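PDB 1H70: NG, ng-dimethylarginine dimethylaminohydrolase from Pseudomonas aeruginosa, which hydrolyses asymmetric dimethylarginine and monomethylarginine, both inhibitors of nitric oxide synthase, to citrulline and dimethylamine or methylamine. Local coordinates for residues F1-I6 and I207-R212; L70-C75 and A144-H149. The protein carries 1 engineered substitution. All blocks are in the same frame, centred on the assembly; numbering follows the deposited sequence.

Contact 1 of 2, residues F1-I6 and I207-R212; sequences FMFKHI and IWVNER
Asn210 faces the backbone of Phe3 from a type I' beta turn, Val209 to Arg212, which joins strands 207-209 and 212-216 as a beta hairpin. Its side-chain amide binds both polar backbone atoms of Phe3. Phe3 N donates to Asn210 OD1 at 2.7 Å, in the carbonyl plane and on a lone pair. Asn210 ND2 donates to Phe3 O at 3.0 Å, almost straight at 170°. Together they fix the amide flip. ND2 also donates to Cys46 O, so this buried amide is satisfied at both ends.

Other polar groups of the turn are held too, within it or by outside residues. Arg212 NH2 donates to Asn210 O at 2.9 Å, and Arg212 NH1 forms a salt bridge with Asp47. Glu211 OE2 is hydrogen-bonded to His173 NE2.

Trp208 is the centre of an aromatic cluster. Its six-membered ring makes an offset edge-to-face pair with Phe3, its edge toward the Phe3 face, planes at 64°. Phe1 lies nearly parallel but slid aside, with CE2 3.6 Å from Trp208 CZ3. Met2 SD lies obliquely beside this ring, a Met-aromatic contact, 4.0 Å from Trp208 CH2. Trp208 NE1 donates in its ring plane to Glu211 OE1 at 3.0 Å, from above the carboxylate plane.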
ATOM      1  N   PHE A   1      -4.233   9.731 -16.524  1.00 28.26           N
ATOM      2  CA  PHE A   1      -5.174   9.403 -15.411  1.00 27.07           C
ATOM      3  C   PHE A   1      -4.841  10.210 -14.196  1.00 25.25           C
ATOM      4  O   PHE A   1      -3.775  10.794 -14.127  1.00 25.38           O
ATOM      5  CB  PHE A   1      -5.272   7.902 -15.117  1.00 28.25           C
ATOM      6  CG  PHE A   1      -4.527   7.277 -13.962  1.00 28.77           C
ATOM      7  CD1 PHE A   1      -5.229   6.733 -12.895  1.00 30.30           C
ATOM      8  CD2 PHE A   1      -3.146   7.178 -13.954  1.00 29.45           C
ATOM      9  CE1 PHE A   1      -4.573   6.086 -11.864  1.00 29.43           C
ATOM     10  CE2 PHE A   1      -2.485   6.519 -12.934  1.00 29.72           C
ATOM     11  CZ  PHE A   1      -3.200   5.971 -11.889  1.00 28.61           C
ATOM     12  N   MET A   2      -5.785  10.281 -13.274  1.00 23.14           N
ATOM     13  CA  MET A   2      -5.586  11.003 -12.031  1.00 21.20           C
ATOM     14  C   MET A   2      -6.510  10.390 -10.972  1.00 19.22           C
ATOM     15  O   MET A   2      -7.651  10.005 -11.253  1.00 19.11           O
ATOM     16  CB  MET A   2      -5.887  12.505 -12.153  1.00 22.24           C
ATOM     17  CG  MET A   2      -4.918  13.318 -13.043  1.00 25.88           C
ATOM     18  SD  MET A   2      -3.141  13.188 -12.598  1.00 32.43           S
ATOM     19  CE  MET A   2      -2.383  13.765 -14.075  1.00 31.66           C
ATOM     20  N   PHE A   3      -6.010  10.329  -9.755  1.00 15.57           N
ATOM     21  CA  PHE A   3      -6.818   9.843  -8.651  1.00 13.17           C
ATOM     22  C   PHE A   3      -7.767  10.958  -8.222  1.00 12.41           C
ATOM     23  O   PHE A   3      -7.413  12.140  -8.333  1.00 13.38           O
ATOM     24  CB  PHE A   3      -5.919   9.492  -7.474  1.00 12.30           C
ATOM     25  CG  PHE A   3      -5.103   8.242  -7.653  1.00 11.87           C
ATOM     26  CD1 PHE A   3      -3.780   8.210  -7.216  1.00 10.51           C
ATOM     27  CD2 PHE A   3      -5.656   7.103  -8.211  1.00 10.83           C
ATOM     28  CE1 PHE A   3      -3.034   7.063  -7.349  1.00 11.66           C
ATOM     29  CE2 PHE A   3      -4.906   5.941  -8.364  1.00 11.06           C
ATOM     30  CZ  PHE A   3      -3.596   5.913  -7.945  1.00 11.72           C
ATOM     31  N   LYS A   4      -8.948  10.605  -7.718  1.00 12.12           N
ATOM     32  CA  LYS A   4      -9.884  11.619  -7.252  1.00 13.05           C
ATOM     33  C   LYS A   4     -10.032  11.521  -5.739  1.00 12.43           C
ATOM     34  O   LYS A   4     -10.378  12.504  -5.101  1.00 11.54           O
ATOM     35  CB  LYS A   4     -11.269  11.459  -7.881  1.00 14.76           C
ATOM     36  CG  LYS A   4     -11.278  11.410  -9.406  1.00 18.76           C
ATOM     37  CD  LYS A   4     -12.593  11.910 -10.006  1.00 22.65           C
ATOM     38  CE  LYS A   4     -12.426  12.273 -11.495  1.00 25.45           C
ATOM     39  NZ  LYS A   4     -12.422  11.107 -12.444  1.00 24.47           N
ATOM     40  N   HIS A   5      -9.784  10.329  -5.192  1.00 11.54           N
ATOM     41  CA  HIS A   5      -9.969  10.100  -3.760  1.00 13.09           C
ATOM     42  C   HIS A   5      -8.891   9.276  -3.052  1.00 13.17           C
ATOM     43  O   HIS A   5      -8.219   8.422  -3.636  1.00 14.56           O
ATOM     44  CB  HIS A   5     -11.241   9.273  -3.492  1.00 13.45           C
ATOM     45  CG  HIS A   5     -12.519   9.793  -4.076  1.00 15.10           C
ATOM     46  ND1 HIS A   5     -13.201  10.860  -3.541  1.00 16.25           N
ATOM     47  CD2 HIS A   5     -13.279   9.340  -5.102  1.00 17.52           C
ATOM     48  CE1 HIS A   5     -14.309  11.075  -4.234  1.00 17.78           C
ATOM     49  NE2 HIS A   5     -14.383  10.163  -5.187  1.00 18.73           N
ATOM     50  N   ILE A   6      -8.826   9.499  -1.743  1.00 13.71           N
ATOM     51  CA  ILE A   6      -7.979   8.785  -0.832  1.00 13.55           C
ATOM     52  C   ILE A   6      -8.822   8.413   0.390  1.00 12.15           C
ATOM     53  O   ILE A   6      -9.679   9.201   0.794  1.00 10.89           O
ATOM     54  CB  ILE A   6      -6.790   9.725  -0.464  1.00 15.83           C
ATOM     55  CG1 ILE A   6      -5.672   9.399  -1.479  1.00 17.17           C
ATOM     56  CG2 ILE A   6      -6.380   9.614   0.980  1.00 18.40           C
ATOM     57  CD1 ILE A   6      -4.966  10.536  -2.046  1.00 22.80           C
ATOM     58  N   ILE A 207       4.498   6.604  -2.831  1.00 11.46           N
ATOM     59  CA  ILE A 207       3.250   6.676  -3.604  1.00 10.48           C
ATOM     60  C   ILE A 207       3.154   7.831  -4.580  1.00 11.74           C
ATOM     61  O   ILE A 207       3.391   8.982  -4.252  1.00 12.05           O
ATOM     62  CB  ILE A 207       1.989   6.731  -2.701  1.00 10.35           C
ATOM     63  CG1 ILE A 207       2.101   7.852  -1.666  1.00  8.57           C
ATOM     64  CG2 ILE A 207       1.740   5.370  -2.055  1.00  8.95           C
ATOM     65  CD1 ILE A 207       0.842   7.969  -0.763  1.00 10.11           C
ATOM     66  N   TRP A 208       2.780   7.496  -5.813  1.00 12.17           N
ATOM     67  CA  TRP A 208       2.505   8.492  -6.820  1.00 12.58           C
ATOM     68  C   TRP A 208       1.052   8.889  -6.573  1.00 12.13           C
ATOM     69  O   TRP A 208       0.194   8.015  -6.388  1.00 12.09           O
ATOM     70  CB  TRP A 208       2.625   7.899  -8.225  1.00 12.61           C
ATOM     71  CG  TRP A 208       2.215   8.825  -9.338  1.00 13.31           C
ATOM     72  CD1 TRP A 208       3.056   9.668 -10.025  1.00 12.56           C
ATOM     73  CD2 TRP A 208       0.916   9.014  -9.873  1.00 12.47           C
ATOM     74  NE1 TRP A 208       2.338  10.371 -10.963  1.00 14.44           N
ATOM     75  CE2 TRP A 208       1.019   9.971 -10.908  1.00 14.14           C
ATOM     76  CE3 TRP A 208      -0.342   8.455  -9.603  1.00 13.83           C
ATOM     77  CZ2 TRP A 208      -0.087  10.405 -11.646  1.00 13.99           C
ATOM     78  CZ3 TRP A 208      -1.444   8.869 -10.352  1.00 14.27           C
ATOM     79  CH2 TRP A 208      -1.311   9.826 -11.371  1.00 15.51           C
ATOM     80  N   VAL A 209       0.779  10.190  -6.546  1.00 12.72           N
ATOM     81  CA  VAL A 209      -0.592  10.696  -6.449  1.00 12.30           C
ATOM     82  C   VAL A 209      -0.658  11.957  -7.325  1.00 12.32           C
ATOM     83  O   VAL A 209      -0.184  13.033  -6.937  1.00 12.31           O
ATOM     84  CB  VAL A 209      -1.012  11.129  -4.998  1.00 12.27           C
ATOM     85  CG1 VAL A 209      -2.503  11.499  -4.982  1.00 11.34           C
ATOM     86  CG2 VAL A 209      -0.754  10.046  -3.937  1.00 12.94           C
ATOM     87  N   ASN A 210      -1.204  11.843  -8.523  1.00 12.23           N
ATOM     88  CA  ASN A 210      -1.395  13.013  -9.367  1.00 13.34           C
ATOM     89  C   ASN A 210      -0.141  13.867  -9.649  1.00 13.14           C
ATOM     90  O   ASN A 210      -0.152  15.108  -9.597  1.00 12.87           O
ATOM     91  CB  ASN A 210      -2.527  13.864  -8.768  1.00 13.21           C
ATOM     92  CG  ASN A 210      -3.873  13.128  -8.801  1.00 13.60           C
ATOM     93  OD1 ASN A 210      -4.000  12.083  -9.445  1.00 15.17           O
ATOM     94  ND2 ASN A 210      -4.888  13.674  -8.118  1.00 12.39           N
ATOM     95  N   GLU A 211       0.933  13.182  -9.966  1.00 14.25           N
ATOM     96  CA  GLU A 211       2.230  13.788 -10.306  1.00 14.91           C
ATOM     97  C   GLU A 211       3.059  14.253  -9.112  1.00 14.80           C
ATOM     98  O   GLU A 211       4.169  14.752  -9.284  1.00 15.50           O
ATOM     99  CB  GLU A 211       2.149  14.830 -11.422  1.00 16.59           C
ATOM    100  CG  GLU A 211       1.550  14.368 -12.754  1.00 19.01           C
ATOM    101  CD  GLU A 211       2.044  13.051 -13.367  1.00 22.98           C
ATOM    102  OE1 GLU A 211       3.093  12.483 -12.992  1.00 19.65           O
ATOM    103  OE2 GLU A 211       1.304  12.571 -14.272  1.00 25.93           O
ATOM    104  N   ARG A 212       2.527  14.088  -7.900  1.00 14.07           N
ATOM    105  CA  ARG A 212       3.266  14.310  -6.666  1.00 13.91           C
ATOM    106  C   ARG A 212       3.753  12.918  -6.270  1.00 13.09           C
ATOM    107  O   ARG A 212       3.103  11.919  -6.643  1.00 12.82           O
ATOM    108  CB  ARG A 212       2.389  14.807  -5.508  1.00 14.28           C
ATOM    109  CG  ARG A 212       1.060  15.484  -5.912  1.00 21.03           C
ATOM    110  CD  ARG A 212       1.218  16.897  -6.217  1.00 20.81           C
ATOM    111  NE  ARG A 212       0.122  17.864  -6.297  1.00 18.96           N
ATOM    112  CZ  ARG A 212      -0.859  18.160  -7.150  1.00 18.29           C
ATOM    113  NH1 ARG A 212      -1.574  19.241  -6.845  1.00 17.61           N
ATOM    114  NH2 ARG A 212      -1.219  17.432  -8.224  1.00 17.51           N
TER

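Contact 2 of 2, residues L70-C75 and A144-H149; sequences LCTSRC and AILEKH
Arg74 and His149 bring the two backbones nearest, with their CA atoms 6.6 Å apart, where the loop of a beta hairpin meets the C-terminal end of helix 136-148. The hairpin joins antiparallel strands 69-71 and 76-78. Within its loop Thr72 forms an ST turn: OG1 accepts from Arg74 N at 3.1 Å. The same hydroxyl donates to Cys75 O, which also accepts from Thr72 N.

Arg74 reaches the carbonyl of the first residue past the helix. The bend at chi2 (-98°) brings CD beside His149 O, and NH1 donates to His149 O at 2.9 Å. The oxygen lies at the edge of the guanidinium, near its plane. The C-terminal end of a helix carries partial negative charge on its carbonyls, so the arginine charge probably suits this place. Arg74 NH2 has a long, weak ion pair with Asp124.

Nearer strand 69-71 the contact is apolar. Leu146 CD2 meets Thr72 CG2 at 4.1 Å and Leu70 CD2 at 4.3 Å. Phe126 of strand 125-130 touches all three side chains.

His149 carries its imidazole across to Cys75. Its NE2 is hydrogen-bonded to Glu106, which also pairs with Lys148. That bond helps fix the ring's rotation. Cys75 lies over one face of it, with CB 4.0 Å from the ring centroid and SG 3.7 Å from His149 CD2.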
ATOM      1  N   LEU A  70      -8.896  -3.590  -2.203  1.00  9.35           N
ATOM      2  CA  LEU A  70      -8.248  -3.155  -3.429  1.00  9.11           C
ATOM      3  C   LEU A  70      -9.273  -2.321  -4.192  1.00  9.94           C
ATOM      4  O   LEU A  70     -10.300  -2.844  -4.624  1.00  8.65           O
ATOM      5  CB  LEU A  70      -7.810  -4.326  -4.305  1.00  9.22           C
ATOM      6  CG  LEU A  70      -7.143  -3.890  -5.610  1.00  8.79           C
ATOM      7  CD1 LEU A  70      -5.745  -3.328  -5.323  1.00  8.88           C
ATOM      8  CD2 LEU A  70      -7.093  -5.077  -6.624  1.00 11.24           C
ATOM      9  N   CYS A  71      -8.994  -1.034  -4.370  1.00  9.79           N
ATOM     10  CA  CYS A  71      -9.900  -0.168  -5.119  1.00 10.18           C
ATOM     11  C   CYS A  71      -9.362   0.040  -6.530  1.00 11.57           C
ATOM     12  O   CYS A  71      -8.238   0.493  -6.683  1.00 12.24           O
ATOM     13  CB  CYS A  71      -9.984   1.191  -4.435  1.00  8.36           C
ATOM     14  SG  CYS A  71     -10.630   1.013  -2.769  1.00 10.22           S
ATOM     15  N   THR A  72     -10.164  -0.269  -7.539  1.00 13.09           N
ATOM     16  CA  THR A  72      -9.753  -0.051  -8.923  1.00 14.20           C
ATOM     17  C   THR A  72     -10.695   0.950  -9.583  1.00 15.36           C
ATOM     18  O   THR A  72     -11.575   1.507  -8.938  1.00 16.98           O
ATOM     19  CB  THR A  72      -9.732  -1.374  -9.736  1.00 15.39           C
ATOM     20  OG1 THR A  72     -11.079  -1.728 -10.101  1.00 14.95           O
ATOM     21  CG2 THR A  72      -9.197  -2.531  -8.893  1.00 12.62           C
ATOM     22  N   SER A  73     -10.525   1.205 -10.880  1.00 16.47           N
ATOM     23  CA  SER A  73     -11.422   2.133 -11.570  1.00 17.31           C
ATOM     24  C   SER A  73     -12.742   1.487 -11.947  1.00 17.83           C
ATOM     25  O   SER A  73     -13.671   2.177 -12.385  1.00 19.33           O
ATOM     26  CB  SER A  73     -10.766   2.606 -12.875  1.00 17.09           C
ATOM     27  OG  SER A  73     -10.405   1.456 -13.625  1.00 18.14           O
ATOM     28  N   ARG A  74     -12.832   0.173 -11.795  1.00 17.78           N
ATOM     29  CA  ARG A  74     -14.029  -0.565 -12.182  1.00 18.24           C
ATOM     30  C   ARG A  74     -14.798  -1.166 -11.013  1.00 17.57           C
ATOM     31  O   ARG A  74     -16.004  -1.392 -11.126  1.00 17.80           O
ATOM     32  CB  ARG A  74     -13.660  -1.717 -13.122  1.00 19.45           C
ATOM     33  CG  ARG A  74     -12.699  -1.352 -14.251  1.00 22.96           C
ATOM     34  CD  ARG A  74     -13.356  -1.068 -15.580  1.00 24.29           C
ATOM     35  NE  ARG A  74     -12.381  -0.553 -16.536  1.00 25.81           N
ATOM     36  CZ  ARG A  74     -11.700  -1.265 -17.433  1.00 26.39           C
ATOM     37  NH1 ARG A  74     -11.849  -2.576 -17.537  1.00 25.50           N
ATOM     38  NH2 ARG A  74     -10.844  -0.646 -18.242  1.00 27.09           N
ATOM     39  N   CYS A  75     -14.109  -1.492  -9.924  1.00 16.64           N
ATOM     40  CA  CYS A  75     -14.729  -2.107  -8.759  1.00 15.10           C
ATOM     41  C   CYS A  75     -13.798  -2.078  -7.562  1.00 13.95           C
ATOM     42  O   CYS A  75     -12.635  -1.703  -7.683  1.00 14.09           O
ATOM     43  CB  CYS A  75     -15.061  -3.579  -9.033  1.00 15.96           C
ATOM     44  SG  CYS A  75     -13.582  -4.598  -9.290  1.00 17.62           S
ATOM     45  N   ALA A 144      -9.278 -13.606 -10.998  1.00 11.54           N
ATOM     46  CA  ALA A 144     -10.556 -13.928 -11.660  1.00 11.05           C
ATOM     47  C   ALA A 144     -11.525 -12.745 -11.601  1.00 11.79           C
ATOM     48  O   ALA A 144     -12.213 -12.442 -12.589  1.00 11.10           O
ATOM     49  CB  ALA A 144     -11.182 -15.197 -11.072  1.00 11.06           C
ATOM     50  N   ILE A 145     -11.574 -12.069 -10.453  1.00 11.51           N
ATOM     51  CA  ILE A 145     -12.459 -10.908 -10.305  1.00 12.65           C
ATOM     52  C   ILE A 145     -12.018  -9.789 -11.233  1.00 12.70           C
ATOM     53  O   ILE A 145     -12.832  -9.173 -11.930  1.00 13.66           O
ATOM     54  CB  ILE A 145     -12.469 -10.419  -8.856  1.00 11.15           C
ATOM     55  CG1 ILE A 145     -13.169 -11.432  -7.950  1.00 12.00           C
ATOM     56  CG2 ILE A 145     -13.197  -9.074  -8.761  1.00 12.68           C
ATOM     57  CD1 ILE A 145     -12.835 -11.227  -6.456  1.00 12.39           C
ATOM     58  N   LEU A 146     -10.717  -9.505 -11.229  1.00 12.71           N
ATOM     59  CA  LEU A 146     -10.160  -8.478 -12.108  1.00 12.79           C
ATOM     60  C   LEU A 146     -10.514  -8.804 -13.561  1.00 13.05           C
ATOM     61  O   LEU A 146     -10.913  -7.921 -14.306  1.00 13.87           O
ATOM     62  CB  LEU A 146      -8.646  -8.347 -11.946  1.00 11.50           C
ATOM     63  CG  LEU A 146      -8.187  -7.765 -10.593  1.00 11.28           C
ATOM     64  CD1 LEU A 146      -6.683  -7.927 -10.337  1.00 11.54           C
ATOM     65  CD2 LEU A 146      -8.536  -6.281 -10.529  1.00 10.99           C
ATOM     66  N   GLU A 147     -10.367 -10.068 -13.955  1.00 14.09           N
ATOM     67  CA  GLU A 147     -10.690 -10.454 -15.339  1.00 15.20           C
ATOM     68  C   GLU A 147     -12.176 -10.260 -15.659  1.00 14.71           C
ATOM     69  O   GLU A 147     -12.504  -9.830 -16.773  1.00 15.33           O
ATOM     70  CB  GLU A 147     -10.210 -11.872 -15.646  1.00 14.87           C
ATOM     71  CG  GLU A 147      -8.690 -11.931 -15.785  1.00 16.71           C
ATOM     72  CD  GLU A 147      -8.116 -13.312 -16.055  1.00 19.14           C
ATOM     73  OE1 GLU A 147      -8.840 -14.331 -16.058  1.00 19.96           O
ATOM     74  OE2 GLU A 147      -6.887 -13.366 -16.261  1.00 17.11           O
ATOM     75  N   LYS A 148     -13.063 -10.554 -14.712  1.00 15.10           N
ATOM     76  CA  LYS A 148     -14.520 -10.380 -14.862  1.00 15.79           C
ATOM     77  C   LYS A 148     -14.821  -8.916 -15.194  1.00 16.19           C
ATOM     78  O   LYS A 148     -15.759  -8.584 -15.946  1.00 16.13           O
ATOM     79  CB  LYS A 148     -15.251 -10.828 -13.580  1.00 15.50           C
ATOM     80  CG  LYS A 148     -16.745 -10.503 -13.556  1.00 17.87           C
ATOM     81  CD  LYS A 148     -17.320 -10.383 -12.145  1.00 20.81           C
ATOM     82  CE  LYS A 148     -18.679  -9.678 -12.148  1.00 22.11           C
ATOM     83  NZ  LYS A 148     -19.296  -9.647 -10.777  1.00 22.91           N
ATOM     84  N   HIS A 149     -13.975  -8.031 -14.675  1.00 15.39           N
ATOM     85  CA  HIS A 149     -14.108  -6.597 -14.899  1.00 15.34           C
ATOM     86  C   HIS A 149     -13.211  -6.045 -16.015  1.00 15.63           C
ATOM     87  O   HIS A 149     -13.075  -4.824 -16.149  1.00 14.19           O
ATOM     88  CB  HIS A 149     -13.856  -5.844 -13.588  1.00 15.11           C
ATOM     89  CG  HIS A 149     -14.951  -6.098 -12.603  1.00 15.98           C
ATOM     90  ND1 HIS A 149     -16.112  -5.360 -12.593  1.00 15.45           N
ATOM     91  CD2 HIS A 149     -15.091  -7.044 -11.650  1.00 15.31           C
ATOM     92  CE1 HIS A 149     -16.910  -5.822 -11.643  1.00 16.89           C
ATOM     93  NE2 HIS A 149     -16.313  -6.844 -11.058  1.00 16.86           N
TER

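The centres of contacts 1 and 2 are 19 Å apart, their nearest atoms about 7 Å, with no touch. Along the chain, both segments of contact 2 fall between residues 6 and 207. They share no sheet. In the alpha/beta propeller of this family, contact 1 joins two sheets, through the N-terminal segment leading into strand 5-9 and the hairpin of strands 207-209 and 212-216. Contact 2 joins a third sheet, at the hairpin of strands 69-71 and 76-78, to helix 136-148. Phe255, at the C-terminus, links their surroundings by touching both His5 and Cys71. Both join parts of the fold near substrate-site residue Glu66, whose side chain is about 9 Å from that of Phe3 and about 7 Å from that of Leu70.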